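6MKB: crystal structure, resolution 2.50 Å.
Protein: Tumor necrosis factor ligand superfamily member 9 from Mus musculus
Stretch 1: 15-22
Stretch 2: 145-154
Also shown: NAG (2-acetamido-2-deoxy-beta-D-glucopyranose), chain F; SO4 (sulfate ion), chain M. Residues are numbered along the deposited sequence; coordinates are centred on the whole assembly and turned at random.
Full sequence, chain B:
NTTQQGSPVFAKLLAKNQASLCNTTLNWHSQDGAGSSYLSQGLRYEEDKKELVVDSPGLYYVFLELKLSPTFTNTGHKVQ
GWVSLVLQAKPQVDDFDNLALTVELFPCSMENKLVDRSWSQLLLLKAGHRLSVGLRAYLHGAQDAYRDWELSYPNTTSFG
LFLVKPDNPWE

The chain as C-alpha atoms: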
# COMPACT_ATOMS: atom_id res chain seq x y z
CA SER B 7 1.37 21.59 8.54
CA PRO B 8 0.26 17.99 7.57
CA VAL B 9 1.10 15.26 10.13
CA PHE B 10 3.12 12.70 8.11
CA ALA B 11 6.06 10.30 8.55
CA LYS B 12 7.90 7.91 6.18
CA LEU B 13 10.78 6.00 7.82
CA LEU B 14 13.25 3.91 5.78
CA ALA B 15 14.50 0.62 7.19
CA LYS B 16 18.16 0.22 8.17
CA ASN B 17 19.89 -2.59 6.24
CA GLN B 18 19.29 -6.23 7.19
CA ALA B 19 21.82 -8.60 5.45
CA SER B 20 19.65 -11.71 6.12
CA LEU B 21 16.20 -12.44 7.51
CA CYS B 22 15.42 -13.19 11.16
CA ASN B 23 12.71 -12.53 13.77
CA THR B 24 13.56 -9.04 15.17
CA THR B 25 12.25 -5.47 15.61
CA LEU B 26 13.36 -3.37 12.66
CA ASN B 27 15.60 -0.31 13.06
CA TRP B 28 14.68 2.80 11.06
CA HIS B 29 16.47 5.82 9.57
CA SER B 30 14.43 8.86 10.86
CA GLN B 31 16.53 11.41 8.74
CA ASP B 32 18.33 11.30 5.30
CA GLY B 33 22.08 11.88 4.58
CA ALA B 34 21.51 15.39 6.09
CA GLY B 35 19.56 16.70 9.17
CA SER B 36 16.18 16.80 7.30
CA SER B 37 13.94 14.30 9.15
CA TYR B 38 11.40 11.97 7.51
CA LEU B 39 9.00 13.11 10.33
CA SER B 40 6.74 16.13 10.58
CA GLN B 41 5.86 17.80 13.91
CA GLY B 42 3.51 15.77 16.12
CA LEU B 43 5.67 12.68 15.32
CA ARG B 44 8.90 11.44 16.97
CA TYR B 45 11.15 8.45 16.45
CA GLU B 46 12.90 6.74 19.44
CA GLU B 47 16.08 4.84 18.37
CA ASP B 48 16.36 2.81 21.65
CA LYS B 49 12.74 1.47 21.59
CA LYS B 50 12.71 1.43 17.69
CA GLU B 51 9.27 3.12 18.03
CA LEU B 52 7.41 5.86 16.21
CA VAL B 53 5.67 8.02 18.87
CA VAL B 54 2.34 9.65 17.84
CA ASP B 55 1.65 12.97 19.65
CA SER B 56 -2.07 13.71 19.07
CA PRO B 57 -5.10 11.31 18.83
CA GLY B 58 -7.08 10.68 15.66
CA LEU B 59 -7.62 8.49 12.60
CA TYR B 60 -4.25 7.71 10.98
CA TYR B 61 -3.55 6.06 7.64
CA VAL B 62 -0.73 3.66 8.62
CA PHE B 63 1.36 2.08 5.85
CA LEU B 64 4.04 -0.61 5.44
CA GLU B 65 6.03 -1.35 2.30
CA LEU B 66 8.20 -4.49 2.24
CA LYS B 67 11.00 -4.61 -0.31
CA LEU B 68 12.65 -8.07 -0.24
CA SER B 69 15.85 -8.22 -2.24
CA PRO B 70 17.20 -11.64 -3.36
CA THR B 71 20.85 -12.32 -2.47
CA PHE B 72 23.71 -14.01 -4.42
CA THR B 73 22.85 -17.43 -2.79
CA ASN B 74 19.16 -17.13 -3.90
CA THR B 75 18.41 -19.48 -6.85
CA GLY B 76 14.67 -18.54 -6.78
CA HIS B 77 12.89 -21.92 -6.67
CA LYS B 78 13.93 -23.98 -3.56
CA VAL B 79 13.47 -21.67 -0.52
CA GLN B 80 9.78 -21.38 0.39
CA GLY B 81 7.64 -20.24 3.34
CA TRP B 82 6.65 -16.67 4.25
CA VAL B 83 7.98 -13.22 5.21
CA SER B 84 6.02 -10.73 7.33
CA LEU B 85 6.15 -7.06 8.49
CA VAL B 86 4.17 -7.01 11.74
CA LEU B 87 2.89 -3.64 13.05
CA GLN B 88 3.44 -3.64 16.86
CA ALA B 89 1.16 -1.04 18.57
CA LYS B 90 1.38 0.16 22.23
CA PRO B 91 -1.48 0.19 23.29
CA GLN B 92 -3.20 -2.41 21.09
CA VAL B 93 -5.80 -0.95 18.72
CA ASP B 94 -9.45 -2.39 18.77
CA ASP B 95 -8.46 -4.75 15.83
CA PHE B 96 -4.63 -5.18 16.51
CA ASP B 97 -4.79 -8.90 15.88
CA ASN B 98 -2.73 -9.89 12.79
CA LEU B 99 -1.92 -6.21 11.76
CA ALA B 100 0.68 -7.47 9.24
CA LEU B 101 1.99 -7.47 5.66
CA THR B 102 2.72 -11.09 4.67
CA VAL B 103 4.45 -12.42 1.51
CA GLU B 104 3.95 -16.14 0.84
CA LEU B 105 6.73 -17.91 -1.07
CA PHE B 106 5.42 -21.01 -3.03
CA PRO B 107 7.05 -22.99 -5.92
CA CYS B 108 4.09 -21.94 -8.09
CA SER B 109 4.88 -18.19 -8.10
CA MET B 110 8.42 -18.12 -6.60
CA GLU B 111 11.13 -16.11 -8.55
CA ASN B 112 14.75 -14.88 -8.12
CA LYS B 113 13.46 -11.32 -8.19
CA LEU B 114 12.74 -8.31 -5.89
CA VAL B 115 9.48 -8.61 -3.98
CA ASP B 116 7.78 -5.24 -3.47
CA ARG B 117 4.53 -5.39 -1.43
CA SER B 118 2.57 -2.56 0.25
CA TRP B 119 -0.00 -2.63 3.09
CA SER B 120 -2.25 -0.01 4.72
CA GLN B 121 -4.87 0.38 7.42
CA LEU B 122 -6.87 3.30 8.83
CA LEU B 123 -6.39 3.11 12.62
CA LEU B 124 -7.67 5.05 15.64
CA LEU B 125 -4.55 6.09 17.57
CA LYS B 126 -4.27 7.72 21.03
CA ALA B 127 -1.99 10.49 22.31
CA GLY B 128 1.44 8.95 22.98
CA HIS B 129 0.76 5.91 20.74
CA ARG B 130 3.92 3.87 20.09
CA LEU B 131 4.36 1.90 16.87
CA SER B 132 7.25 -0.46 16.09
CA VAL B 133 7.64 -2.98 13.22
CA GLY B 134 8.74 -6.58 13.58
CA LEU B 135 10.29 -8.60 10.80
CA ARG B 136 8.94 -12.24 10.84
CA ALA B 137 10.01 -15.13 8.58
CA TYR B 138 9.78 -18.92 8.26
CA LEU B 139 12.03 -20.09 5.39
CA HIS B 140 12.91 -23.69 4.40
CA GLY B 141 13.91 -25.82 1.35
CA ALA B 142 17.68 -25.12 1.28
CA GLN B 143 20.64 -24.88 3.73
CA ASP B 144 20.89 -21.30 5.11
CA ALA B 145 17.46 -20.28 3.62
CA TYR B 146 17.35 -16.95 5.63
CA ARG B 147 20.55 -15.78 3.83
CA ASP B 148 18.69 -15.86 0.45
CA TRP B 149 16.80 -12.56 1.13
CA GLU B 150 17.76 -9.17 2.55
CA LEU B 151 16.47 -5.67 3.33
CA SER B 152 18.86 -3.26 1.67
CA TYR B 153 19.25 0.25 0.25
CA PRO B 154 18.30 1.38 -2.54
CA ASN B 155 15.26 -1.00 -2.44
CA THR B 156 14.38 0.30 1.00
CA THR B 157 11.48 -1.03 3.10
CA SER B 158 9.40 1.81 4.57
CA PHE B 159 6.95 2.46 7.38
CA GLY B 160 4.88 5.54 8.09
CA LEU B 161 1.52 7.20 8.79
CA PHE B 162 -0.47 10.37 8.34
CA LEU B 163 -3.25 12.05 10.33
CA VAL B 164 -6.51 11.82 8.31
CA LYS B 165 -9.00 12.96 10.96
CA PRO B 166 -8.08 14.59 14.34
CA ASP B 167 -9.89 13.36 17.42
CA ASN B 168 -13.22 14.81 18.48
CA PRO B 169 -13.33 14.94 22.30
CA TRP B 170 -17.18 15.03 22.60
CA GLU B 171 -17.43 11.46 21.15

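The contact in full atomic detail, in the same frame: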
# COMPACT_ATOMS: atom_id res chain seq x y z
N ALA B 15 13.87 1.66 6.39
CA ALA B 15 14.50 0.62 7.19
C ALA B 15 16.01 0.58 7.04
O ALA B 15 16.53 0.65 5.92
CB ALA B 15 13.90 -0.74 6.83
N LYS B 16 16.71 0.43 8.17
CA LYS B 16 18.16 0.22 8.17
C LYS B 16 18.41 -1.15 7.54
O LYS B 16 17.51 -2.01 7.54
CB LYS B 16 18.72 0.30 9.59
CG LYS B 16 18.90 1.72 10.09
CD LYS B 16 19.74 1.74 11.34
CE LYS B 16 19.80 3.10 12.00
NZ LYS B 16 20.69 3.11 13.18
N ASN B 17 19.58 -1.34 6.93
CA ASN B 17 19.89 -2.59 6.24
C ASN B 17 19.83 -3.81 7.16
O ASN B 17 20.10 -3.72 8.36
CB ASN B 17 21.25 -2.50 5.54
CG ASN B 17 21.17 -1.79 4.21
OD1 ASN B 17 20.17 -1.14 3.87
ND2 ASN B 17 22.24 -1.88 3.43
N GLN B 18 19.42 -4.93 6.58
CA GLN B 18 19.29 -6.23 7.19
C GLN B 18 19.81 -7.25 6.17
O GLN B 18 19.11 -7.56 5.20
CB GLN B 18 17.81 -6.45 7.57
CG GLN B 18 17.58 -7.17 8.88
CD GLN B 18 18.00 -6.37 10.08
OE1 GLN B 18 17.42 -5.34 10.41
NE2 GLN B 18 19.02 -6.87 10.76
N ALA B 19 21.07 -7.71 6.35
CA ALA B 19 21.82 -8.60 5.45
C ALA B 19 21.16 -9.97 5.21
O ALA B 19 21.42 -10.60 4.18
CB ALA B 19 23.23 -8.80 5.98
N SER B 20 20.36 -10.43 6.17
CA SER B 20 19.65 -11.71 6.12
C SER B 20 18.37 -11.58 6.92
O SER B 20 18.21 -10.60 7.64
CB SER B 20 20.52 -12.84 6.67
OG SER B 20 20.76 -12.69 8.06
N LEU B 21 17.45 -12.55 6.79
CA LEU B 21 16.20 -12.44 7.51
C LEU B 21 16.23 -13.20 8.83
O LEU B 21 16.87 -14.24 8.96
CB LEU B 21 15.01 -12.91 6.66
CG LEU B 21 14.75 -12.19 5.33
CD1 LEU B 21 13.53 -12.76 4.64
CD2 LEU B 21 14.65 -10.66 5.49
N CYS B 22 15.56 -12.64 9.82
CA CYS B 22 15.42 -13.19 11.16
C CYS B 22 14.22 -12.51 11.83
O CYS B 22 13.70 -11.50 11.33
CB CYS B 22 16.71 -13.01 11.96
SG CYS B 22 17.19 -11.28 12.18
N ALA B 145 18.59 -20.87 4.33
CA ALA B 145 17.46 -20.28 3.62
C ALA B 145 17.23 -18.78 3.94
O ALA B 145 16.78 -18.03 3.06
CB ALA B 145 16.21 -21.07 3.93
N TYR B 146 17.54 -18.34 5.17
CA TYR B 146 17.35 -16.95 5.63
C TYR B 146 18.39 -16.01 5.03
O TYR B 146 18.20 -14.80 5.07
CB TYR B 146 17.39 -16.89 7.17
CG TYR B 146 16.23 -17.62 7.81
CD1 TYR B 146 14.98 -17.03 7.92
CD2 TYR B 146 16.37 -18.94 8.25
CE1 TYR B 146 13.89 -17.72 8.46
CE2 TYR B 146 15.28 -19.65 8.78
CZ TYR B 146 14.04 -19.03 8.88
OH TYR B 146 12.97 -19.69 9.41
N ARG B 147 19.48 -16.56 4.48
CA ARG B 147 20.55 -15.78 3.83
C ARG B 147 20.19 -15.42 2.38
O ARG B 147 20.88 -14.60 1.79
CB ARG B 147 21.88 -16.56 3.83
CG ARG B 147 22.40 -16.98 5.22
CD ARG B 147 23.45 -16.05 5.78
NE ARG B 147 24.18 -16.67 6.89
CZ ARG B 147 25.30 -17.37 6.77
NH1 ARG B 147 25.82 -17.62 5.58
NH2 ARG B 147 25.88 -17.89 7.85
N ASP B 148 19.12 -16.02 1.83
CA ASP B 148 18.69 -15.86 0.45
C ASP B 148 17.89 -14.57 0.21
O ASP B 148 17.64 -14.22 -0.94
CB ASP B 148 17.92 -17.11 -0.02
CG ASP B 148 18.84 -18.32 -0.30
OD1 ASP B 148 20.05 -18.27 0.10
OD2 ASP B 148 18.36 -19.29 -0.94
N TRP B 149 17.53 -13.83 1.26
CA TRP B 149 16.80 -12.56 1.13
C TRP B 149 17.38 -11.55 2.08
O TRP B 149 17.91 -11.92 3.12
CB TRP B 149 15.30 -12.73 1.40
CG TRP B 149 14.58 -13.62 0.43
CD1 TRP B 149 14.33 -14.95 0.58
CD2 TRP B 149 14.03 -13.25 -0.85
NE1 TRP B 149 13.62 -15.42 -0.50
CE2 TRP B 149 13.42 -14.40 -1.39
CE3 TRP B 149 13.95 -12.03 -1.56
CZ2 TRP B 149 12.74 -14.37 -2.62
CZ3 TRP B 149 13.26 -12.00 -2.76
CH2 TRP B 149 12.67 -13.16 -3.29
N GLU B 150 17.25 -10.26 1.73
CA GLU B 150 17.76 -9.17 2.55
C GLU B 150 16.91 -7.92 2.39
O GLU B 150 16.15 -7.78 1.42
CB GLU B 150 19.23 -8.86 2.17
CG GLU B 150 19.39 -8.19 0.81
CD GLU B 150 20.79 -7.86 0.34
OE1 GLU B 150 20.97 -7.76 -0.89
OE2 GLU B 150 21.70 -7.70 1.18
N LEU B 151 17.07 -7.00 3.36
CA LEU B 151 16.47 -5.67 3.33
C LEU B 151 17.61 -4.73 3.13
O LEU B 151 18.44 -4.61 4.03
CB LEU B 151 15.67 -5.33 4.62
CG LEU B 151 14.55 -6.26 5.09
CD1 LEU B 151 13.77 -5.60 6.21
CD2 LEU B 151 13.61 -6.64 3.96
N SER B 152 17.74 -4.14 1.94
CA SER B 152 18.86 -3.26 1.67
C SER B 152 18.48 -2.00 0.89
O SER B 152 17.50 -1.97 0.18
CB SER B 152 19.93 -4.01 0.89
OG SER B 152 19.47 -4.46 -0.37
N TYR B 153 19.31 -0.98 1.02
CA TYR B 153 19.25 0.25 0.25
C TYR B 153 19.88 -0.08 -1.14
O TYR B 153 20.83 -0.86 -1.16
CB TYR B 153 20.01 1.36 0.99
CG TYR B 153 20.06 2.65 0.21
CD1 TYR B 153 19.04 3.59 0.32
CD2 TYR B 153 21.11 2.92 -0.67
CE1 TYR B 153 19.05 4.76 -0.43
CE2 TYR B 153 21.13 4.09 -1.43
CZ TYR B 153 20.10 5.00 -1.31
OH TYR B 153 20.08 6.15 -2.05
N PRO B 154 19.36 0.38 -2.31
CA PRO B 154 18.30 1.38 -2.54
C PRO B 154 16.86 0.85 -2.59
O PRO B 154 15.95 1.67 -2.69
CB PRO B 154 18.72 2.01 -3.88
CG PRO B 154 19.36 0.89 -4.63
CD PRO B 154 20.03 0.02 -3.58
C1 NAG F . 10.33 -16.85 13.31
C2 NAG F . 11.18 -18.12 13.29
C3 NAG F . 10.41 -19.23 12.58
C4 NAG F . 8.98 -19.41 13.10
C5 NAG F . 8.26 -18.07 13.19
C6 NAG F . 6.90 -18.18 13.87
C7 NAG F . 13.63 -17.97 12.89
C8 NAG F . 14.59 -17.22 12.03
N2 NAG F . 12.36 -17.86 12.51
O3 NAG F . 11.15 -20.47 12.66
O4 NAG F . 8.25 -20.29 12.24
O5 NAG F . 9.05 -17.11 13.90
O6 NAG F . 6.17 -17.00 13.51
O7 NAG F . 14.02 -18.63 13.83
S SO4 M . 22.46 0.46 7.72
O1 SO4 M . 21.80 -0.63 8.48
O2 SO4 M . 22.96 1.47 8.70
O3 SO4 M . 23.63 -0.11 6.99
O4 SO4 M . 21.51 1.06 6.75
O HOH W 1 22.38 -13.10 3.54
O HOH W 2 23.14 -9.77 2.22

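What holds the two backbones together? The firmest link is a single antiparallel bridge in which Gln18 and Leu151 bond reciprocally: Gln18 N donates to Leu151 O at 2.8 Å, and Leu151 N donates to Gln18 O, also at 2.8 Å. Both bonds are nearly straight. Further along, Leu21 N reaches Tyr146 O at 2.9 Å and 173°, so the backbone of the 3-10 segment supplies an acceptor where the strand-like pairing has ended.

How does a side chain extend this pairing beyond the bridge? Asn17 starts sideways, but its amide end comes nearer, and Asn17 OD1 accepts a hydrogen bond from Tyr153 N at 3.0 Å. The 137° angle makes it more bent than the backbone bonds. On its own main chain, Asn17 N donates to a sulfate, with Asn17 N to SO4 O4 at 3.1 Å.

What fills the gap between the bridge and the Leu21 bond? Two waters use the carbonyl of Ala19. One donates to Ala19 O at 2.8 Å and to Arg147 O at 2.8 Å; the other donates to Ala19 O at 2.7 Å and to Glu150 OE2 at 2.7 Å. Both thus link the stretches where no direct bond joins these residues. Nearby, Ser20 CA makes a CA-H...O contact with Trp149 O at 3.5 Å.

Where does the apolar packing lie? Leu21 gives up more surface to the contact than any other residue, and Leu151, whose CA-to-CB bond points toward stretch 1, comes next. Leu21 CD1 lies 3.7 Å from Trp149 CB, while Leu21 CD2 approaches Leu151 CG at 4.4 Å. Leu21 CB also sits 4.3 Å from Tyr146 CD1. One leucine therefore touches three hydrophobic side chains, packing beside the backbone bonds, while NAG C8 lies over one face of the Tyr146 ring.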